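Long-range contacts in extracellular ligand-binding receptor (Desulfitobacterium hafniense, PDB 4MLC), which probably binds amino acids or similar small ligands outside the cell membrane and delivers them for transport, and also binds calcium ions: residues A[254-259]-A[282-287]; A[262-267]-A[320-325]; A[188-193]-A[222-227]; A[181-186]-A[218-223]; A[90-95]-A[114-119]. All coordinates share one frame; numbering follows the deposited sequence.

Contact 1: A[254-259]-A[282-287]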
# COMPACT_ATOMS: atom_id res chain seq x y z
N VAL A 254 8.45 -10.03 -3.96
CA VAL A 254 7.67 -9.07 -3.19
C VAL A 254 6.41 -8.62 -3.93
O VAL A 254 6.48 -8.11 -5.05
CB VAL A 254 8.52 -7.84 -2.87
CG1 VAL A 254 7.66 -6.72 -2.25
CG2 VAL A 254 9.65 -8.22 -1.95
N GLY A 255 5.28 -8.73 -3.27
CA GLY A 255 4.04 -8.21 -3.79
C GLY A 255 3.81 -6.80 -3.36
O GLY A 255 3.73 -6.51 -2.20
N SER A 256 3.73 -5.90 -4.32
CA SER A 256 3.61 -4.49 -4.04
C SER A 256 2.78 -3.81 -5.09
O SER A 256 1.87 -4.38 -5.63
CB SER A 256 4.99 -3.84 -3.99
OG SER A 256 4.92 -2.54 -3.45
N PHE A 257 3.12 -2.56 -5.36
CA PHE A 257 2.43 -1.79 -6.37
C PHE A 257 3.34 -0.75 -6.96
O PHE A 257 4.37 -0.45 -6.41
CB PHE A 257 1.13 -1.15 -5.85
CG PHE A 257 1.30 -0.34 -4.62
CD1 PHE A 257 1.03 -0.88 -3.40
CD2 PHE A 257 1.71 0.97 -4.69
CE1 PHE A 257 1.18 -0.14 -2.26
CE2 PHE A 257 1.86 1.71 -3.56
CZ PHE A 257 1.60 1.16 -2.34
N PHE A 258 2.91 -0.21 -8.09
CA PHE A 258 3.65 0.73 -8.92
C PHE A 258 4.79 0.13 -9.71
O PHE A 258 5.78 -0.27 -9.18
CB PHE A 258 4.17 1.91 -8.14
CG PHE A 258 4.94 2.88 -8.98
CD1 PHE A 258 4.36 3.46 -10.07
CD2 PHE A 258 6.25 3.17 -8.69
CE1 PHE A 258 5.06 4.33 -10.86
CE2 PHE A 258 6.94 4.05 -9.46
CZ PHE A 258 6.35 4.63 -10.55
N ASN A 259 4.63 0.12 -11.01
CA ASN A 259 5.68 -0.31 -11.89
C ASN A 259 6.24 0.88 -12.66
O ASN A 259 5.56 1.47 -13.47
CB ASN A 259 5.15 -1.35 -12.86
CG ASN A 259 6.23 -2.01 -13.64
OD1 ASN A 259 7.37 -1.65 -13.54
ND2 ASN A 259 5.87 -2.98 -14.41
N PRO A 282 11.27 7.53 -8.69
CA PRO A 282 10.24 7.55 -7.65
C PRO A 282 10.06 6.21 -6.91
O PRO A 282 10.34 5.12 -7.43
CB PRO A 282 8.97 7.95 -8.43
CG PRO A 282 9.26 7.57 -9.86
CD PRO A 282 10.73 7.71 -10.06
N THR A 283 9.62 6.31 -5.66
CA THR A 283 9.21 5.15 -4.89
C THR A 283 7.75 4.94 -5.19
O THR A 283 7.07 5.83 -5.70
CB THR A 283 9.33 5.42 -3.38
OG1 THR A 283 8.67 6.66 -3.05
CG2 THR A 283 10.80 5.52 -2.97
N SER A 284 7.25 3.77 -4.83
CA SER A 284 5.82 3.52 -4.91
C SER A 284 4.97 4.43 -4.00
O SER A 284 3.85 4.74 -4.34
CB SER A 284 5.53 2.06 -4.65
OG SER A 284 6.05 1.70 -3.40
N TYR A 285 5.48 4.87 -2.86
CA TYR A 285 4.73 5.82 -2.06
C TYR A 285 4.66 7.19 -2.77
O TYR A 285 3.61 7.84 -2.75
CB TYR A 285 5.28 5.97 -0.64
CG TYR A 285 4.92 4.88 0.36
CD1 TYR A 285 4.00 3.88 0.04
CD2 TYR A 285 5.50 4.85 1.62
CE1 TYR A 285 3.68 2.88 0.96
CE2 TYR A 285 5.18 3.86 2.55
CZ TYR A 285 4.27 2.87 2.22
OH TYR A 285 3.96 1.89 3.14
N ALA A 286 5.76 7.60 -3.40
CA ALA A 286 5.77 8.83 -4.20
C ALA A 286 4.74 8.77 -5.32
O ALA A 286 4.02 9.73 -5.56
CB ALA A 286 7.14 9.08 -4.78
N ALA A 287 4.67 7.62 -5.99
CA ALA A 287 3.68 7.38 -7.04
C ALA A 287 2.24 7.34 -6.51
O ALA A 287 1.32 7.88 -7.13
CB ALA A 287 4.02 6.08 -7.76
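Phe258 lays one ring face on the methyl of Ala287: CB stands 3.5 Å from the Phe258 ring centroid and 11° off its normal, a CH-pi contact over the middle of the ring. Pro282 O lies at the edge of that ring, near its plane, while Phe258 CZ meets Pro282 CG at 4.2 Å, the two side chains crossing at roughly a right angle. At the base of the Phe258 side chain, Ser284 CB sits 3.7 Å from Phe258 CB and 3.3 Å from Phe257 O. Phe257 meets the helix start at Ser284 and Tyr285: its CG stands between the backbone N and the carbonyl carbon (chi1 53°), which sends CE2 to 3.8 Å from Ser284 CB and CZ to the edge of the Tyr285 ring, 4.3 Å from CE1. A sulfate, probably from crystallisation, lies about 4 Å from the Tyr285 side chain. Further out, the helix start is fixed by N-cap Thr283, whose OG1 accepts from Ala286 N at 3.1 Å and also bonds Asp24 O. Phe270 and Phe274 of helix 265-278 back Pro282. Strand 253-257 delivers its end to the start of helix 284-300, consistent with a crossover between the lobes of a type I periplasmic binding protein.

Contact 2: A[262-267]-A[320-325]; sequences RPDSRT and PWEGVM
Arg266 runs its aliphatic chain past the Glu322 side chain in the opposite direction, CB 3.6 Å from Glu322 OE2. A bend at chi2 turns the guanidinium back toward the backbone, where NE makes a weak hydrogen bond of 3.5 Å to Glu322 O. Thr267 forms the stronger link: OG1 donates to Val324 O over 2.7 Å, the hydroxyl tilted 34° from the carbonyl plane. The same hydroxyl oxygen accepts from Arg262 NE at 3.0 Å. With a valine at this position, Val324 O and Arg262 NE would probably both be left without their mate and the guanidinium set free to turn. Held there, Arg262 brings NH2 to 3.7 Å from Glu322 OE1, a long salt bridge; the oxygen lies in the guanidinium plane at its edge, while the carboxylate is turned 76° to it. Asp264 and Glu322 come at each other from opposite directions, and Asp264 CB lies over one face of the Arg262 guanidinium, toward its rim. Segment 320-325 carries strand 321-323 and the turn to its antiparallel partner 326-328; Asp291 of helix 284-300 accepts from Val324 N and Met325 N, so this hairpin tip lies between that helix and the start of helix 265-278.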
# COMPACT_ATOMS: atom_id res chain seq x y z
N ARG A 262 6.24 0.38 -16.40
CA ARG A 262 4.97 0.22 -17.11
C ARG A 262 5.00 1.02 -18.42
O ARG A 262 5.28 2.22 -18.40
CB ARG A 262 3.78 0.65 -16.24
CG ARG A 262 2.42 0.25 -16.83
CD ARG A 262 1.23 0.59 -15.96
NE ARG A 262 0.81 1.98 -16.12
CZ ARG A 262 -0.23 2.38 -16.86
NH1 ARG A 262 -0.96 1.49 -17.51
NH2 ARG A 262 -0.53 3.67 -16.94
N PRO A 263 4.71 0.37 -19.57
CA PRO A 263 4.87 0.95 -20.91
C PRO A 263 4.12 2.26 -21.18
O PRO A 263 4.65 3.09 -21.92
CB PRO A 263 4.33 -0.14 -21.84
CG PRO A 263 4.43 -1.40 -21.06
CD PRO A 263 4.20 -1.01 -19.63
N ASP A 264 2.94 2.46 -20.59
CA ASP A 264 2.12 3.64 -20.89
C ASP A 264 2.83 5.00 -20.72
O ASP A 264 3.72 5.16 -19.88
CB ASP A 264 0.80 3.61 -20.11
CG ASP A 264 -0.38 4.13 -20.93
OD1 ASP A 264 -1.02 3.31 -21.64
OD2 ASP A 264 -0.69 5.34 -20.88
N SER A 265 2.44 5.97 -21.54
CA SER A 265 3.08 7.27 -21.50
C SER A 265 2.80 8.03 -20.20
O SER A 265 3.54 8.91 -19.83
CB SER A 265 2.72 8.11 -22.74
OG SER A 265 1.34 8.07 -23.01
N ARG A 266 1.72 7.65 -19.51
CA ARG A 266 1.35 8.32 -18.26
C ARG A 266 2.36 7.97 -17.16
O ARG A 266 2.76 8.84 -16.39
CB ARG A 266 -0.06 7.90 -17.86
CG ARG A 266 -0.64 8.66 -16.71
CD ARG A 266 -1.43 9.89 -17.14
NE ARG A 266 -2.26 10.33 -16.03
CZ ARG A 266 -1.85 11.11 -15.03
NH1 ARG A 266 -0.60 11.59 -15.01
NH2 ARG A 266 -2.69 11.43 -14.05
N THR A 267 2.78 6.72 -17.12
CA THR A 267 3.81 6.30 -16.19
C THR A 267 5.20 6.87 -16.58
O THR A 267 5.90 7.43 -15.74
CB THR A 267 3.85 4.77 -16.08
OG1 THR A 267 2.57 4.31 -15.62
CG2 THR A 267 4.94 4.31 -15.11
N PRO A 320 -13.30 4.20 -14.87
CA PRO A 320 -11.86 4.01 -14.61
C PRO A 320 -11.06 5.28 -14.85
O PRO A 320 -11.35 6.01 -15.79
CB PRO A 320 -11.45 2.94 -15.64
CG PRO A 320 -12.73 2.31 -16.10
CD PRO A 320 -13.77 3.38 -15.99
N TRP A 321 -10.08 5.56 -13.98
CA TRP A 321 -9.18 6.69 -14.18
C TRP A 321 -7.73 6.27 -14.38
O TRP A 321 -7.14 5.71 -13.47
CB TRP A 321 -9.22 7.66 -13.00
CG TRP A 321 -8.59 8.94 -13.40
CD1 TRP A 321 -7.39 9.44 -12.98
CD2 TRP A 321 -9.10 9.85 -14.37
NE1 TRP A 321 -7.14 10.63 -13.62
CE2 TRP A 321 -8.18 10.91 -14.48
CE3 TRP A 321 -10.27 9.89 -15.15
CZ2 TRP A 321 -8.38 11.99 -15.34
CZ3 TRP A 321 -10.47 10.96 -16.00
CH2 TRP A 321 -9.53 12.00 -16.09
N GLU A 322 -7.15 6.56 -15.55
CA GLU A 322 -5.74 6.20 -15.75
C GLU A 322 -4.80 7.01 -14.84
O GLU A 322 -4.78 8.25 -14.85
CB GLU A 322 -5.30 6.27 -17.21
CG GLU A 322 -3.90 5.64 -17.42
CD GLU A 322 -3.33 5.83 -18.82
OE1 GLU A 322 -2.96 4.82 -19.46
OE2 GLU A 322 -3.21 6.99 -19.29
N GLY A 323 -4.05 6.30 -14.03
CA GLY A 323 -3.11 6.94 -13.14
C GLY A 323 -1.73 6.43 -13.44
O GLY A 323 -1.52 5.57 -14.29
N VAL A 324 -0.77 6.97 -12.72
CA VAL A 324 0.62 6.61 -12.88
C VAL A 324 0.86 5.14 -12.52
O VAL A 324 1.79 4.51 -13.04
CB VAL A 324 1.41 7.57 -12.01
CG1 VAL A 324 2.60 6.91 -11.35
CG2 VAL A 324 1.76 8.78 -12.83
N MSE A 325 -0.01 4.60 -11.68
CA MSE A 325 0.07 3.21 -11.23
C MSE A 325 -0.70 2.19 -12.07
O MSE A 325 -0.55 0.98 -11.89
CB MSE A 325 -0.45 3.12 -9.81
CG MSE A 325 0.35 3.95 -8.83
SE MSE A 325 -0.28 3.71 -7.02
CE MSE A 325 -1.71 4.98 -6.97

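Contact 3: A[188-193]-A[222-227]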
# COMPACT_ATOMS: atom_id res chain seq x y z
N ARG A 188 15.49 -27.44 13.25
CA ARG A 188 14.55 -28.53 13.51
C ARG A 188 13.31 -28.37 12.63
O ARG A 188 12.85 -29.33 12.00
CB ARG A 188 14.14 -28.61 14.99
CG ARG A 188 15.22 -29.14 15.94
CD ARG A 188 14.89 -28.84 17.43
NE ARG A 188 13.65 -29.48 17.89
CZ ARG A 188 12.46 -28.89 17.94
NH1 ARG A 188 12.32 -27.61 17.57
NH2 ARG A 188 11.40 -29.56 18.37
N LEU A 189 12.77 -27.15 12.60
CA LEU A 189 11.66 -26.81 11.74
C LEU A 189 11.91 -27.20 10.29
O LEU A 189 11.08 -27.87 9.65
CB LEU A 189 11.37 -25.33 11.83
CG LEU A 189 10.46 -24.95 12.99
CD1 LEU A 189 10.04 -23.48 12.90
CD2 LEU A 189 9.27 -25.89 13.01
N TYR A 190 13.06 -26.79 9.77
CA TYR A 190 13.40 -27.04 8.37
C TYR A 190 13.53 -28.53 8.04
O TYR A 190 13.20 -28.96 6.93
CB TYR A 190 14.66 -26.25 7.97
CG TYR A 190 15.15 -26.49 6.56
CD1 TYR A 190 14.28 -26.45 5.48
CD2 TYR A 190 16.51 -26.73 6.29
CE1 TYR A 190 14.72 -26.67 4.19
CE2 TYR A 190 16.96 -26.94 5.00
CZ TYR A 190 16.06 -26.92 3.95
OH TYR A 190 16.47 -27.12 2.65
N ASP A 191 14.00 -29.33 9.00
CA ASP A 191 14.03 -30.79 8.79
C ASP A 191 12.61 -31.30 8.59
O ASP A 191 12.33 -32.07 7.66
CB ASP A 191 14.73 -31.54 9.94
CG ASP A 191 16.26 -31.38 9.93
OD1 ASP A 191 16.86 -31.06 8.87
OD2 ASP A 191 16.86 -31.60 11.01
N LYS A 192 11.70 -30.85 9.46
CA LYS A 192 10.27 -31.19 9.36
C LYS A 192 9.67 -30.77 8.00
O LYS A 192 8.98 -31.55 7.35
CB LYS A 192 9.49 -30.59 10.54
CG LYS A 192 8.01 -30.98 10.59
CD LYS A 192 7.43 -30.81 12.00
CE LYS A 192 7.57 -29.37 12.51
NZ LYS A 192 6.37 -28.54 12.21
N TRP A 193 9.98 -29.55 7.58
CA TRP A 193 9.50 -29.03 6.31
C TRP A 193 9.99 -29.83 5.11
O TRP A 193 9.26 -30.03 4.14
CB TRP A 193 9.88 -27.56 6.17
CG TRP A 193 9.28 -26.74 7.24
CD1 TRP A 193 8.18 -27.05 8.00
CD2 TRP A 193 9.73 -25.46 7.71
NE1 TRP A 193 7.92 -26.05 8.90
CE2 TRP A 193 8.85 -25.06 8.74
CE3 TRP A 193 10.79 -24.62 7.35
CZ2 TRP A 193 9.01 -23.86 9.42
CZ3 TRP A 193 10.93 -23.42 8.01
CH2 TRP A 193 10.05 -23.05 9.04
N GLY A 222 20.31 -23.14 5.65
CA GLY A 222 20.51 -23.87 4.41
C GLY A 222 19.25 -23.95 3.60
O GLY A 222 19.18 -24.73 2.64
N ILE A 223 18.25 -23.16 3.97
CA ILE A 223 16.96 -23.16 3.30
C ILE A 223 17.07 -22.61 1.87
O ILE A 223 17.63 -21.54 1.65
CB ILE A 223 15.93 -22.38 4.10
CG1 ILE A 223 15.55 -23.19 5.34
CG2 ILE A 223 14.72 -22.02 3.25
CD1 ILE A 223 14.84 -22.39 6.43
N GLU A 224 16.55 -23.38 0.91
CA GLU A 224 16.81 -23.15 -0.50
C GLU A 224 15.55 -22.71 -1.25
O GLU A 224 15.65 -21.99 -2.25
CB GLU A 224 17.37 -24.43 -1.15
CG GLU A 224 18.68 -24.94 -0.53
CD GLU A 224 18.99 -26.41 -0.88
OE1 GLU A 224 18.04 -27.22 -0.98
OE2 GLU A 224 20.19 -26.74 -1.04
N VAL A 225 14.38 -23.15 -0.79
CA VAL A 225 13.09 -22.82 -1.41
C VAL A 225 12.90 -21.29 -1.63
O VAL A 225 13.45 -20.48 -0.88
CB VAL A 225 11.91 -23.35 -0.53
CG1 VAL A 225 12.04 -24.83 -0.27
CG2 VAL A 225 11.84 -22.60 0.78
N PRO A 226 12.11 -20.90 -2.66
CA PRO A 226 11.79 -19.47 -2.87
C PRO A 226 11.14 -18.84 -1.65
O PRO A 226 10.51 -19.53 -0.86
CB PRO A 226 10.77 -19.51 -4.02
CG PRO A 226 11.06 -20.78 -4.74
CD PRO A 226 11.50 -21.76 -3.68
N LEU A 227 11.31 -17.53 -1.51
CA LEU A 227 10.73 -16.78 -0.40
C LEU A 227 9.86 -15.66 -0.93
O LEU A 227 10.21 -15.02 -1.91
CB LEU A 227 11.82 -16.20 0.49
CG LEU A 227 12.82 -17.19 1.06
CD1 LEU A 227 13.95 -16.45 1.75
CD2 LEU A 227 12.15 -18.17 2.03
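Tyr190 and Ile223 mark the closest backbone approach, their CA atoms 7.3 Å apart, so side chains must bridge the space. Residues 188-193 are helical throughout; residues 222-227 leave helix 207-221 through Gly222, whose phi of 121° belongs to a Schellman motif, and run on as a loop to strand 227-229. Tyr190 has CG anti to the backbone N (chi1 177°), which carries the ring out from the helix to the loop. There Ile223 CG1 sits 3.5 Å from the Tyr190 ring centroid, only 13° off the normal, a CH-pi contact over the centre of one face. The two side chains slide past each other in opposite directions, and Tyr190 OH lies 3.6 Å from Gly222 O. A serine instead of this tyrosine would leave Ile223 CG1 without the ring it rests on and probably open a gap between helix and loop. One turn on, Trp193 offers a ring edge: CZ3 lies 4.3 Å from Ile223 CD1. Its polar end points elsewhere, NE1 bonding Asp175 OD2. The chemistry across the contact is therefore chiefly apolar, one isoleucine shared by two aromatic rings, while the same tryptophan acts as a second-shell partner to Asp175, a residue of a calcium site.

Contact 4: A[181-186]-A[218-223]; sequences GNLKDL and AKSVGI
Leu183 and Val221 define the register, with 7.2 Å between their CA atoms, and the interactions that span this space are van der Waals contacts. Among purely apolar side-chain pairs, Leu186 CB lies 4.3 Å from Val221 CG2. Leu186 has CG anti to its N (chi1 -163°), and its CD2 extends over the backbone of the other helix, 4.1 Å from Ala218 N. A second group joins aliphatic carbon to polar atoms without hydrogen bonding: Val221 CG2 rests 3.9 Å from Leu183 O, and Leu183 CD1 reaches Ser220 OG at 4.2 Å. These are ordinary van der Waals separations, and the contact buries 221 Å² in all.

The hydrogen bonds all lie within the segments and shape the two helix ends that meet. At the start of helix 183-196, Asn182 is the N-cap: its OD1 accepts from Lys184 N at 3.2 Å and from Asp185 N at 3.3 Å, both weak. Where helix 207-221 stops, Ile223 N bonds Ala218 O at 3.1 Å, part of the Schellman turn through Gly222.

Leu186 also packs on Phe214 and Asp217 further back in helix 207-221, and on Tyr180 ahead of its own helix. The two helices belong to successive beta-alpha-beta units of the parallel part of the mixed sheet, helix 183-196 linking strand 172-177 to strand 200-204 and helix 207-221 linking strand 200-204 to strand 227-229, and they meet where the first turn of the former packs on the last turn of the latter.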
# COMPACT_ATOMS: atom_id res chain seq x y z
N GLY A 181 13.06 -19.92 18.56
CA GLY A 181 13.86 -19.29 19.60
C GLY A 181 15.34 -19.07 19.29
O GLY A 181 15.97 -18.23 19.92
N ASN A 182 15.87 -19.82 18.33
CA ASN A 182 17.26 -19.73 17.90
C ASN A 182 17.49 -20.57 16.67
O ASN A 182 16.59 -21.27 16.23
CB ASN A 182 18.21 -20.20 19.02
CG ASN A 182 17.77 -21.53 19.63
OD1 ASN A 182 17.80 -22.58 18.97
ND2 ASN A 182 17.37 -21.48 20.90
N LEU A 183 18.71 -20.55 16.15
CA LEU A 183 19.07 -21.26 14.91
C LEU A 183 18.87 -22.78 14.93
O LEU A 183 18.69 -23.39 13.87
CB LEU A 183 20.50 -20.96 14.52
CG LEU A 183 20.78 -19.50 14.19
CD1 LEU A 183 22.27 -19.26 13.95
CD2 LEU A 183 19.94 -19.07 13.00
N LYS A 184 18.91 -23.40 16.10
CA LYS A 184 18.70 -24.85 16.11
C LYS A 184 17.21 -25.17 16.05
O LYS A 184 16.82 -26.23 15.57
CB LYS A 184 19.41 -25.57 17.27
CG LYS A 184 19.75 -27.03 16.95
CD LYS A 184 19.78 -27.90 18.20
CE LYS A 184 18.72 -29.01 18.17
NZ LYS A 184 18.64 -29.79 19.46
N ASP A 185 16.37 -24.26 16.51
CA ASP A 185 14.93 -24.43 16.36
C ASP A 185 14.58 -24.32 14.88
O ASP A 185 13.75 -25.09 14.37
CB ASP A 185 14.15 -23.41 17.19
CG ASP A 185 14.07 -23.79 18.66
OD1 ASP A 185 13.70 -24.96 18.95
OD2 ASP A 185 14.39 -22.94 19.52
N LEU A 186 15.23 -23.39 14.20
CA LEU A 186 15.00 -23.22 12.77
C LEU A 186 15.52 -24.42 11.97
O LEU A 186 14.93 -24.80 10.96
CB LEU A 186 15.62 -21.92 12.27
CG LEU A 186 15.05 -21.52 10.91
CD1 LEU A 186 13.53 -21.58 10.95
CD2 LEU A 186 15.52 -20.12 10.53
N ALA A 218 17.54 -17.85 7.82
CA ALA A 218 17.13 -18.88 6.87
C ALA A 218 18.22 -19.24 5.85
O ALA A 218 18.30 -20.38 5.41
CB ALA A 218 15.87 -18.45 6.14
N LYS A 219 19.03 -18.26 5.46
CA LYS A 219 20.13 -18.54 4.57
C LYS A 219 21.09 -19.41 5.38
O LYS A 219 21.42 -20.53 4.99
CB LYS A 219 20.81 -17.25 4.08
CG LYS A 219 21.84 -17.49 2.94
CD LYS A 219 22.90 -16.37 2.83
CE LYS A 219 23.96 -16.42 3.97
NZ LYS A 219 25.17 -15.53 3.76
N SER A 220 21.48 -18.88 6.54
CA SER A 220 22.42 -19.52 7.46
C SER A 220 22.14 -20.99 7.82
O SER A 220 23.02 -21.71 8.25
CB SER A 220 22.50 -18.70 8.74
OG SER A 220 22.99 -19.51 9.80
N VAL A 221 20.90 -21.42 7.66
CA VAL A 221 20.52 -22.77 8.03
C VAL A 221 20.55 -23.71 6.82
O VAL A 221 20.81 -24.91 6.95
CB VAL A 221 19.14 -22.74 8.64
CG1 VAL A 221 18.36 -24.00 8.31
CG2 VAL A 221 19.27 -22.50 10.13
N GLY A 222 20.31 -23.14 5.65
CA GLY A 222 20.51 -23.87 4.41
C GLY A 222 19.25 -23.95 3.60
O GLY A 222 19.18 -24.73 2.64
N ILE A 223 18.25 -23.16 3.97
CA ILE A 223 16.96 -23.16 3.30
C ILE A 223 17.07 -22.61 1.87
O ILE A 223 17.63 -21.54 1.65
CB ILE A 223 15.93 -22.38 4.10
CG1 ILE A 223 15.55 -23.19 5.34
CG2 ILE A 223 14.72 -22.02 3.25
CD1 ILE A 223 14.84 -22.39 6.43

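Contact 5: A[90-95]-A[114-119]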
# COMPACT_ATOMS: atom_id res chain seq x y z
N ALA A 90 -9.12 6.55 12.56
CA ALA A 90 -9.31 7.90 12.01
C ALA A 90 -10.45 7.96 10.99
O ALA A 90 -11.16 8.96 10.92
CB ALA A 90 -8.02 8.41 11.38
N ALA A 91 -10.61 6.88 10.22
CA ALA A 91 -11.70 6.73 9.26
C ALA A 91 -13.07 6.91 9.92
O ALA A 91 -14.01 7.47 9.33
CB ALA A 91 -11.63 5.37 8.62
N SER A 92 -13.18 6.41 11.15
CA SER A 92 -14.38 6.58 11.95
C SER A 92 -14.76 8.06 12.00
O SER A 92 -15.92 8.43 11.82
CB SER A 92 -14.15 6.05 13.35
OG SER A 92 -15.36 5.64 13.92
N ILE A 93 -13.75 8.90 12.23
CA ILE A 93 -13.95 10.33 12.39
C ILE A 93 -14.29 11.03 11.07
O ILE A 93 -15.21 11.84 11.01
CB ILE A 93 -12.72 10.98 13.04
CG1 ILE A 93 -12.59 10.48 14.47
CG2 ILE A 93 -12.82 12.49 13.04
CD1 ILE A 93 -11.20 10.63 15.01
N TYR A 94 -13.58 10.71 10.01
CA TYR A 94 -13.89 11.33 8.73
C TYR A 94 -15.26 10.88 8.22
O TYR A 94 -16.05 11.67 7.72
CB TYR A 94 -12.80 11.05 7.69
CG TYR A 94 -11.40 11.47 8.12
CD1 TYR A 94 -11.07 12.81 8.36
CD2 TYR A 94 -10.39 10.52 8.28
CE1 TYR A 94 -9.78 13.19 8.74
CE2 TYR A 94 -9.11 10.88 8.66
CZ TYR A 94 -8.81 12.22 8.88
OH TYR A 94 -7.52 12.55 9.26
N ASP A 95 -15.56 9.60 8.37
CA ASP A 95 -16.86 9.14 7.94
C ASP A 95 -18.00 9.85 8.68
O ASP A 95 -19.01 10.20 8.06
CB ASP A 95 -16.97 7.64 8.07
CG ASP A 95 -18.21 7.09 7.40
OD1 ASP A 95 -18.28 7.12 6.15
OD2 ASP A 95 -19.10 6.61 8.14
N HIS A 114 -16.31 -1.83 7.43
CA HIS A 114 -17.14 -1.25 8.48
C HIS A 114 -18.30 -0.40 7.97
O HIS A 114 -18.96 0.27 8.76
CB HIS A 114 -16.30 -0.39 9.44
CG HIS A 114 -15.17 -1.13 10.08
ND1 HIS A 114 -15.36 -2.21 10.92
CD2 HIS A 114 -13.83 -0.92 10.02
CE1 HIS A 114 -14.18 -2.64 11.34
NE2 HIS A 114 -13.24 -1.88 10.81
N GLY A 115 -18.52 -0.40 6.66
CA GLY A 115 -19.64 0.30 6.09
C GLY A 115 -19.47 1.80 6.02
O GLY A 115 -20.44 2.52 5.83
N TYR A 116 -18.25 2.28 6.19
CA TYR A 116 -17.96 3.70 6.04
C TYR A 116 -18.16 4.04 4.56
O TYR A 116 -17.94 3.19 3.69
CB TYR A 116 -16.53 4.01 6.46
CG TYR A 116 -16.27 3.80 7.93
CD1 TYR A 116 -17.29 3.95 8.88
CD2 TYR A 116 -14.98 3.49 8.40
CE1 TYR A 116 -17.04 3.77 10.25
CE2 TYR A 116 -14.72 3.31 9.77
CZ TYR A 116 -15.75 3.45 10.69
OH TYR A 116 -15.51 3.27 12.03
N ILE A 117 -18.58 5.25 4.26
CA ILE A 117 -19.05 5.56 2.92
C ILE A 117 -18.11 6.55 2.25
O ILE A 117 -18.09 6.69 1.03
CB ILE A 117 -20.53 6.04 2.96
CG1 ILE A 117 -21.45 4.91 2.53
CG2 ILE A 117 -20.81 7.32 2.14
CD1 ILE A 117 -22.88 5.15 2.95
N HIS A 118 -17.29 7.20 3.07
CA HIS A 118 -16.40 8.24 2.62
C HIS A 118 -14.94 7.84 2.76
O HIS A 118 -14.08 8.69 2.75
CB HIS A 118 -16.65 9.52 3.43
CG HIS A 118 -18.09 9.94 3.49
ND1 HIS A 118 -18.62 10.90 2.65
CD2 HIS A 118 -19.10 9.53 4.28
CE1 HIS A 118 -19.90 11.06 2.92
NE2 HIS A 118 -20.22 10.24 3.91
N VAL A 119 -14.67 6.55 2.90
CA VAL A 119 -13.31 6.10 3.17
C VAL A 119 -12.77 5.32 1.98
O VAL A 119 -13.42 4.40 1.49
CB VAL A 119 -13.26 5.22 4.41
CG1 VAL A 119 -11.95 4.41 4.46
CG2 VAL A 119 -13.46 6.09 5.63
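Tyr116 is where the loop first meets the helix in force. Its ring reaches over the first turn of segment 90-95, with Ala91 O above one face toward the rim and His114 CB, from its own loop, over the centre of the other. The hydroxyl at the far end accepts a 3.0 Å hydrogen bond from Ser92 OG at Tyr116 OH, while CD2 on the ring flank touches Ala91 CB at 3.8 Å. On the other flank Asp95 OD2 comes within 3.3 Å of Tyr116 CD1.

Ile117 contributes its backbone: its N donates to Asp95 OD1 over 2.7 Å in a nearly straight bond, 171° at the hydrogen, arriving from above the carboxylate, 37° out of its plane. The next residue, His118, sends its N to the same oxygen, Asp95 OD1, at 3.2 Å, but nearly in line with the C-O bond, so the two donors come from different directions. His118 also turns a ring edge to this oxygen, with CD2 3.2 Å from Asp95 OD1 and the oxygen in the ring plane. The carboxylate gets there because Asp95 CG stands anti to the backbone N (chi1 -169°). The side chain of Ala97, a calcium-binding residue in the same helix, is about 7 Å from that of Asp95. Val119, entering strand 119-121, closes the walk with CG2 3.6 Å from Ala91 CB.

One carboxylate oxygen thus gathers two consecutive backbone N-H groups, fixing the loop before strand 119-121 to helix 84-97, and its negative charge may favour a protonated His118.

In the fold
Contacts 1 and 2 form a continuous patch, their centres 13 Å apart: Phe258 CE1 meets Val324 CG1 at 3.6 Å, their segments alternate along the chain, and helix 265-278 follows strand 253-257 directly among the regular elements. Contacts 3 and 4 make a second patch, 8 Å between centres, sharing Gly222 and Ile223 and the use of helix 183-196; Tyr190 CD2 touches Val221 CG1 at 3.9 Å. Contacts 3 and 4 lie about 43 and 44 Å from contact 5, centre to centre, on the far side of the chain's centre. Calcium-binding residues lie near both regions, Asp175 beside Trp193 of contact 3 and Ala97 near Asp95 of contact 5, whereas contacts 1 and 2 lie away from them.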